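Local coordinates for protein aminotransferase (Paracoccus denitrificans, PDB 4GRX) that uses a covalently bound pyridoxal phosphate cofactor and, as a class III omega-aminotransferase, probably moves amino groups between amines and keto or aldehyde acceptors, at residues Lys85-Asp89 with Pro339-Ala343; Phe91-Phe97 with Thr334-Val340. All coordinates share one frame; numbering follows the deposited sequence.

How the contacts relate
From the N terminus, helix 78-90 comes first and supplies residues 85-89; the loop that follows it supplies 91-97. The chain then runs through all seven strands of the large mixed sheet before returning at 334-340 and continuing directly into helix 339-354. Contact 2 closes the inner of the two long loops, loop 91-97 against loop 334-340, and contact 1 the outer one, helix against helix, so they nest without crossing. Both end on the start of helix 339-354, share P339 and V340, and have centres about 10 Å apart. Together they tie the end of helix 78-90 and its following loop to the N-terminal end of helix 339-354, beside the second subunit.

Contact 1: Lys85-Asp89 with Pro339-Ala343; sequences KAQYD and PVGCA
P339 meets Q87 through its backbone: the carbonyl O of P339, which also accepts the helical bond from A343 N, has Q87 CG 3.7 Å away. Q87 CG also lies 3.6 Å from V340 CA. Q87 reaches this spot because CG stands anti to the backbone N (chi1 -168°); the chain then bends at chi2, turning the amide along the neighbouring helix. V340 carries the apolar half of the contact. Its CG2 sits almost exactly over the centre of the Y88 ring, 3.6 Å from the centroid and 11° off the ring normal, a CH-pi contact, while CG1 reaches Y88 CE2 at 3.4 Å. The side chains of Y88 and V340 cross at about a right angle.

These residues bring the C-terminal part of helix 78-90 against the first turn of helix 339-354, a near-antiparallel pair with axes 9.1 Å apart at 147°, within a class III aminotransferase dimer. F304 touches both Y88 and V340, and the Y88 hydroxyl is hydrogen-bonded to the carbonyl O of F303 of the second subunit. A leucine in place of Y88 would probably deprive V340 CG2 of the flat face beneath it and leave that F303 carbonyl without its partner across the dimer interface. One turn further on, A343 points its CB at the Q87 amide, 3.4 Å from NE2; Q104 of helix 103-115 borders both residues.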
ATOM      1  N   LYS A  85       0.888 -18.226  12.912  1.00 35.35           N
ATOM      2  CA  LYS A  85       1.743 -19.371  12.620  1.00 36.92           C
ATOM      3  C   LYS A  85       0.970 -20.513  11.953  1.00 38.77           C
ATOM      4  O   LYS A  85       1.466 -21.143  11.018  1.00 39.58           O
ATOM      5  CB  LYS A  85       2.445 -19.852  13.887  1.00 37.82           C
ATOM      6  CG  LYS A  85       3.421 -18.846  14.479  1.00 36.31           C
ATOM      7  CD  LYS A  85       4.368 -19.485  15.486  1.00 37.50           C
ATOM      8  CE  LYS A  85       3.660 -19.886  16.769  1.00 38.58           C
ATOM      9  NZ  LYS A  85       4.597 -20.545  17.717  1.00 40.01           N
ATOM     10  N   ALA A  86      -0.249 -20.756  12.435  1.00 39.48           N
ATOM     11  CA  ALA A  86      -1.134 -21.778  11.874  1.00 41.53           C
ATOM     12  C   ALA A  86      -1.408 -21.525  10.401  1.00 41.29           C
ATOM     13  O   ALA A  86      -1.388 -22.459   9.601  1.00 42.93           O
ATOM     14  CB  ALA A  86      -2.440 -21.866  12.659  1.00 41.97           C
ATOM     15  N   GLN A  87      -1.639 -20.262  10.039  1.00 39.50           N
ATOM     16  CA  GLN A  87      -1.900 -19.941   8.645  1.00 39.51           C
ATOM     17  C   GLN A  87      -0.679 -20.069   7.752  1.00 39.64           C
ATOM     18  O   GLN A  87      -0.799 -20.425   6.579  1.00 40.75           O
ATOM     19  CB  GLN A  87      -2.550 -18.573   8.474  1.00 37.94           C
ATOM     20  CG  GLN A  87      -3.082 -18.357   7.053  1.00 38.45           C
ATOM     21  CD  GLN A  87      -4.166 -19.353   6.660  1.00 40.86           C
ATOM     22  OE1 GLN A  87      -4.108 -19.987   5.593  1.00 42.37           O
ATOM     23  NE2 GLN A  87      -5.161 -19.508   7.535  1.00 41.43           N
ATOM     24  N   TYR A  88       0.498 -19.795   8.296  1.00 38.77           N
ATOM     25  CA  TYR A  88       1.723 -20.084   7.557  1.00 39.44           C
ATOM     26  C   TYR A  88       1.966 -21.590   7.346  1.00 42.25           C
ATOM     27  O   TYR A  88       2.514 -21.997   6.318  1.00 43.16           O
ATOM     28  CB  TYR A  88       2.929 -19.394   8.192  1.00 37.94           C
ATOM     29  CG  TYR A  88       3.076 -17.975   7.731  1.00 35.78           C
ATOM     30  CD1 TYR A  88       3.575 -17.692   6.460  1.00 35.78           C
ATOM     31  CD2 TYR A  88       2.691 -16.912   8.540  1.00 33.97           C
ATOM     32  CE1 TYR A  88       3.708 -16.383   6.019  1.00 34.04           C
ATOM     33  CE2 TYR A  88       2.817 -15.601   8.107  1.00 32.22           C
ATOM     34  CZ  TYR A  88       3.330 -15.340   6.846  1.00 32.26           C
ATOM     35  OH  TYR A  88       3.469 -14.044   6.387  1.00 30.73           O
ATOM     36  N   ASP A  89       1.540 -22.406   8.312  1.00 43.84           N
ATOM     37  CA  ASP A  89       1.621 -23.868   8.204  1.00 46.87           C
ATOM     38  C   ASP A  89       0.712 -24.357   7.107  1.00 48.59           C
ATOM     39  O   ASP A  89       0.982 -25.367   6.479  1.00 50.96           O
ATOM     40  CB  ASP A  89       1.186 -24.542   9.508  1.00 47.76           C
ATOM     41  CG  ASP A  89       2.262 -24.521  10.567  1.00 47.52           C
ATOM     42  OD1 ASP A  89       3.450 -24.707  10.216  1.00 47.81           O
ATOM     43  OD2 ASP A  89       1.921 -24.325  11.760  1.00 47.15           O
ATOM     44  N   PRO A 339      -4.150 -14.635   2.303  1.00 49.92           N
ATOM     45  CA  PRO A 339      -4.572 -15.722   3.194  1.00 50.81           C
ATOM     46  C   PRO A 339      -4.120 -15.509   4.639  1.00 48.67           C
ATOM     47  O   PRO A 339      -4.946 -15.555   5.553  1.00 47.85           O
ATOM     48  CB  PRO A 339      -3.901 -16.963   2.593  1.00 54.15           C
ATOM     49  CG  PRO A 339      -2.911 -16.450   1.599  1.00 54.39           C
ATOM     50  CD  PRO A 339      -3.477 -15.161   1.104  1.00 52.24           C
ATOM     51  N   VAL A 340      -2.833 -15.238   4.835  1.00 47.69           N
ATOM     52  CA  VAL A 340      -2.310 -14.967   6.165  1.00 45.86           C
ATOM     53  C   VAL A 340      -3.014 -13.778   6.835  1.00 42.85           C
ATOM     54  O   VAL A 340      -3.490 -13.881   7.970  1.00 42.31           O
ATOM     55  CB  VAL A 340      -0.782 -14.779   6.149  1.00 45.73           C
ATOM     56  CG1 VAL A 340      -0.298 -14.277   7.500  1.00 43.90           C
ATOM     57  CG2 VAL A 340      -0.093 -16.094   5.810  1.00 48.77           C
ATOM     58  N   GLY A 341      -3.095 -12.661   6.130  1.00 41.09           N
ATOM     59  CA  GLY A 341      -3.666 -11.456   6.704  1.00 38.31           C
ATOM     60  C   GLY A 341      -5.130 -11.574   7.038  1.00 38.17           C
ATOM     61  O   GLY A 341      -5.609 -10.958   7.989  1.00 36.64           O
ATOM     62  N   CYS A 342      -5.849 -12.353   6.242  1.00 40.05           N
ATOM     63  CA  CYS A 342      -7.270 -12.538   6.460  1.00 40.54           C
ATOM     64  C   CYS A 342      -7.513 -13.380   7.705  1.00 41.47           C
ATOM     65  O   CYS A 342      -8.326 -13.001   8.549  1.00 40.82           O
ATOM     66  CB  CYS A 342      -7.922 -13.171   5.237  1.00 42.86           C
ATOM     67  SG  CYS A 342      -8.129 -12.046   3.836  1.00 42.17           S
ATOM     68  N   ALA A 343      -6.791 -14.499   7.817  1.00 43.16           N
ATOM     69  CA  ALA A 343      -6.779 -15.336   9.020  1.00 43.99           C
ATOM     70  C   ALA A 343      -6.540 -14.523  10.280  1.00 41.76           C
ATOM     71  O   ALA A 343      -7.258 -14.689  11.273  1.00 42.03           O
ATOM     72  CB  ALA A 343      -5.711 -16.410   8.908  1.00 46.03           C
TER

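Contact 2: Phe91-Phe97 with Thr334-Val340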
ATOM      1  N   PHE A  91      -1.089 -22.286   4.474  1.00 47.73           N
ATOM      2  CA  PHE A  91      -1.060 -21.654   3.167  1.00 47.92           C
ATOM      3  C   PHE A  91      -0.531 -20.245   3.338  1.00 45.90           C
ATOM      4  O   PHE A  91      -1.293 -19.341   3.704  1.00 44.02           O
ATOM      5  CB  PHE A  91      -2.468 -21.593   2.577  1.00 48.44           C
ATOM      6  CG  PHE A  91      -2.517 -21.212   1.122  1.00 48.53           C
ATOM      7  CD1 PHE A  91      -3.491 -20.326   0.659  1.00 47.79           C
ATOM      8  CD2 PHE A  91      -1.609 -21.739   0.209  1.00 49.66           C
ATOM      9  CE1 PHE A  91      -3.562 -19.981  -0.687  1.00 48.28           C
ATOM     10  CE2 PHE A  91      -1.672 -21.397  -1.135  1.00 50.24           C
ATOM     11  CZ  PHE A  91      -2.653 -20.524  -1.586  1.00 49.56           C
ATOM     12  N   PRO A  92       0.771 -20.052   3.054  1.00 46.33           N
ATOM     13  CA  PRO A  92       1.526 -18.847   3.418  1.00 45.01           C
ATOM     14  C   PRO A  92       1.349 -17.629   2.515  1.00 44.89           C
ATOM     15  O   PRO A  92       1.699 -16.522   2.934  1.00 43.93           O
ATOM     16  CB  PRO A  92       2.974 -19.318   3.386  1.00 45.03           C
ATOM     17  CG  PRO A  92       2.983 -20.431   2.407  1.00 47.38           C
ATOM     18  CD  PRO A  92       1.598 -21.010   2.307  1.00 48.27           C
ATOM     19  N   GLY A  93       0.827 -17.813   1.304  1.00 46.87           N
ATOM     20  CA  GLY A  93       0.654 -16.682   0.392  1.00 46.97           C
ATOM     21  C   GLY A  93      -0.208 -16.968  -0.817  1.00 49.85           C
ATOM     22  O   GLY A  93      -0.268 -18.104  -1.293  1.00 52.29           O
ATOM     23  N   TYR A  94      -0.884 -15.924  -1.301  1.00 49.66           N
ATOM     24  CA  TYR A  94      -1.631 -15.960  -2.555  1.00 51.86           C
ATOM     25  C   TYR A  94      -2.294 -14.608  -2.858  1.00 52.54           C
ATOM     26  O   TYR A  94      -2.056 -13.615  -2.158  1.00 50.69           O
ATOM     27  CB  TYR A  94      -2.669 -17.093  -2.562  1.00 53.07           C
ATOM     28  CG  TYR A  94      -2.904 -17.664  -3.940  1.00 54.65           C
ATOM     29  CD1 TYR A  94      -4.144 -17.552  -4.564  1.00 55.51           C
ATOM     30  CD2 TYR A  94      -1.873 -18.295  -4.628  1.00 55.62           C
ATOM     31  CE1 TYR A  94      -4.353 -18.067  -5.839  1.00 57.76           C
ATOM     32  CE2 TYR A  94      -2.067 -18.808  -5.896  1.00 58.08           C
ATOM     33  CZ  TYR A  94      -3.305 -18.696  -6.500  1.00 59.02           C
ATOM     34  OH  TYR A  94      -3.473 -19.211  -7.768  1.00 61.26           O
ATOM     35  N   HIS A  95      -3.131 -14.586  -3.896  1.00 55.55           N
ATOM     36  CA  HIS A  95      -3.762 -13.362  -4.392  1.00 55.70           C
ATOM     37  C   HIS A  95      -5.271 -13.502  -4.491  1.00 57.15           C
ATOM     38  O   HIS A  95      -5.831 -14.543  -4.110  1.00 57.93           O
ATOM     39  CB  HIS A  95      -3.147 -12.980  -5.744  1.00 56.45           C
ATOM     40  CG  HIS A  95      -3.324 -14.037  -6.818  1.00 59.34           C
ATOM     41  ND1 HIS A  95      -4.239 -13.925  -7.803  1.00 61.14           N
ATOM     42  CD2 HIS A  95      -2.674 -15.253  -7.024  1.00 60.60           C
ATOM     43  CE1 HIS A  95      -4.172 -15.005  -8.603  1.00 62.94           C
ATOM     44  NE2 HIS A  95      -3.216 -15.818  -8.123  1.00 62.79           N
ATOM     45  N   ALA A  96      -5.932 -12.451  -4.994  1.00 56.78           N
ATOM     46  CA  ALA A  96      -7.392 -12.417  -5.158  1.00 57.59           C
ATOM     47  C   ALA A  96      -7.849 -11.970  -6.571  1.00 59.35           C
ATOM     48  O   ALA A  96      -8.939 -11.393  -6.741  1.00 59.61           O
ATOM     49  CB  ALA A  96      -8.025 -11.546  -4.076  1.00 55.40           C
ATOM     50  N   PHE A  97      -7.018 -12.249  -7.577  1.00 60.15           N
ATOM     51  CA  PHE A  97      -7.324 -11.883  -8.965  1.00 61.89           C
ATOM     52  C   PHE A  97      -7.735 -13.094  -9.811  1.00 63.79           C
ATOM     53  O   PHE A  97      -7.549 -14.243  -9.401  1.00 64.56           O
ATOM     54  CB  PHE A  97      -6.128 -11.192  -9.646  1.00 63.05           C
ATOM     55  CG  PHE A  97      -5.621  -9.948  -8.948  1.00 61.73           C
ATOM     56  CD1 PHE A  97      -4.442  -9.344  -9.387  1.00 62.22           C
ATOM     57  CD2 PHE A  97      -6.302  -9.372  -7.870  1.00 60.61           C
ATOM     58  CE1 PHE A  97      -3.950  -8.197  -8.770  1.00 60.31           C
ATOM     59  CE2 PHE A  97      -5.815  -8.234  -7.247  1.00 59.03           C
ATOM     60  CZ  PHE A  97      -4.634  -7.648  -7.696  1.00 58.87           C
ATOM     61  N   THR A 334      -1.069  -6.537  -5.454  1.00 64.32           N
ATOM     62  CA  THR A 334      -0.485  -7.898  -5.463  1.00 66.64           C
ATOM     63  C   THR A 334      -0.868  -8.743  -4.245  1.00 66.06           C
ATOM     64  O   THR A 334      -1.317  -9.885  -4.388  1.00 67.82           O
ATOM     65  CB  THR A 334       1.061  -7.856  -5.584  1.00 67.60           C
ATOM     66  OG1 THR A 334       1.431  -7.213  -6.808  1.00 69.38           O
ATOM     67  CG2 THR A 334       1.665  -9.254  -5.567  1.00 69.83           C
ATOM     68  N   ALA A 335      -0.691  -8.168  -3.055  1.00 63.94           N
ATOM     69  CA  ALA A 335      -0.910  -8.885  -1.798  1.00 62.75           C
ATOM     70  C   ALA A 335      -2.316  -8.690  -1.201  1.00 60.72           C
ATOM     71  O   ALA A 335      -2.600  -9.190  -0.107  1.00 59.71           O
ATOM     72  CB  ALA A 335       0.164  -8.506  -0.786  1.00 60.74           C
ATOM     73  N   SER A 336      -3.194  -7.981  -1.913  1.00 59.37           N
ATOM     74  CA  SER A 336      -4.545  -7.733  -1.400  1.00 56.77           C
ATOM     75  C   SER A 336      -5.401  -9.022  -1.380  1.00 56.65           C
ATOM     76  O   SER A 336      -5.450  -9.776  -2.373  1.00 58.73           O
ATOM     77  CB  SER A 336      -5.223  -6.552  -2.127  1.00 57.07           C
ATOM     78  OG  SER A 336      -5.757  -6.897  -3.396  1.00 61.78           O
ATOM     79  N   GLY A 337      -6.031  -9.273  -0.225  1.00 52.99           N
ATOM     80  CA  GLY A 337      -6.858 -10.471   0.008  1.00 51.47           C
ATOM     81  C   GLY A 337      -6.026 -11.651   0.488  1.00 50.83           C
ATOM     82  O   GLY A 337      -6.340 -12.816   0.207  1.00 53.05           O
ATOM     83  N   HIS A 338      -4.966 -11.336   1.221  1.00 47.51           N
ATOM     84  CA  HIS A 338      -3.936 -12.304   1.584  1.00 47.85           C
ATOM     85  C   HIS A 338      -4.429 -13.338   2.569  1.00 47.80           C
ATOM     86  O   HIS A 338      -5.069 -12.982   3.565  1.00 45.94           O
ATOM     87  CB  HIS A 338      -2.733 -11.560   2.149  1.00 45.82           C
ATOM     88  CG  HIS A 338      -1.449 -12.317   2.043  1.00 47.21           C
ATOM     89  ND1 HIS A 338      -1.108 -13.282   2.912  1.00 48.19           N
ATOM     90  CD2 HIS A 338      -0.406 -12.215   1.136  1.00 48.39           C
ATOM     91  CE1 HIS A 338       0.093 -13.782   2.573  1.00 49.89           C
ATOM     92  NE2 HIS A 338       0.523 -13.128   1.486  1.00 50.13           N
ATOM     93  N   PRO A 339      -4.150 -14.635   2.303  1.00 49.92           N
ATOM     94  CA  PRO A 339      -4.572 -15.722   3.194  1.00 50.81           C
ATOM     95  C   PRO A 339      -4.120 -15.509   4.639  1.00 48.67           C
ATOM     96  O   PRO A 339      -4.946 -15.555   5.553  1.00 47.85           O
ATOM     97  CB  PRO A 339      -3.901 -16.963   2.593  1.00 54.15           C
ATOM     98  CG  PRO A 339      -2.911 -16.450   1.599  1.00 54.39           C
ATOM     99  CD  PRO A 339      -3.477 -15.161   1.104  1.00 52.24           C
ATOM    100  N   VAL A 340      -2.833 -15.238   4.835  1.00 47.69           N
ATOM    101  CA  VAL A 340      -2.310 -14.967   6.165  1.00 45.86           C
ATOM    102  C   VAL A 340      -3.014 -13.778   6.835  1.00 42.85           C
ATOM    103  O   VAL A 340      -3.490 -13.881   7.970  1.00 42.31           O
ATOM    104  CB  VAL A 340      -0.782 -14.779   6.149  1.00 45.73           C
ATOM    105  CG1 VAL A 340      -0.298 -14.277   7.500  1.00 43.90           C
ATOM    106  CG2 VAL A 340      -0.093 -16.094   5.810  1.00 48.77           C
TER
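The N-terminal cap of helix 339-354 and the type II turn A335-H338 that leads into it pack along the largely extended loop 91-97, H338 meeting P92 and P339 meeting Y94. H338 is the N-cap residue, and its ND1 accepts a weak bond from V340 N. A chi1 of -157° swings the ring of H338 to the side opposite its own N, and the imidazole lies against the P92-Y94 backbone: H338 CE1 is 3.2 Å from P92 O, which stands at the ring edge, and Y94 N lies over one face, offset toward the rim. The pyrrolidine of P339 fills the adjoining place, its CG 3.6 Å from Y94 N and its CB 3.9 Å from F91 CD1. V340 CG2 faces P92 O at 3.4 Å.

At the turn, A96 CB is 3.6 Å from S336 O. G337 has a positive phi of 87°, and a side chain there would run into A96. Within loop 91-97, H95 ND1 accepts a bond from F97 N (3.3 Å).

T334 N, at the start of the turn segment, is hydrogen-bonded to the side chain of the pyridoxal phosphate-modified lysine of the second subunit, so the packed loops border that subunit's active site. H338 NE2 makes a weak bond to G302 O of the second subunit; with ND1 accepting, this is consistent with a neutral imidazole protonated at NE2, which would link the helix cap to the other subunit.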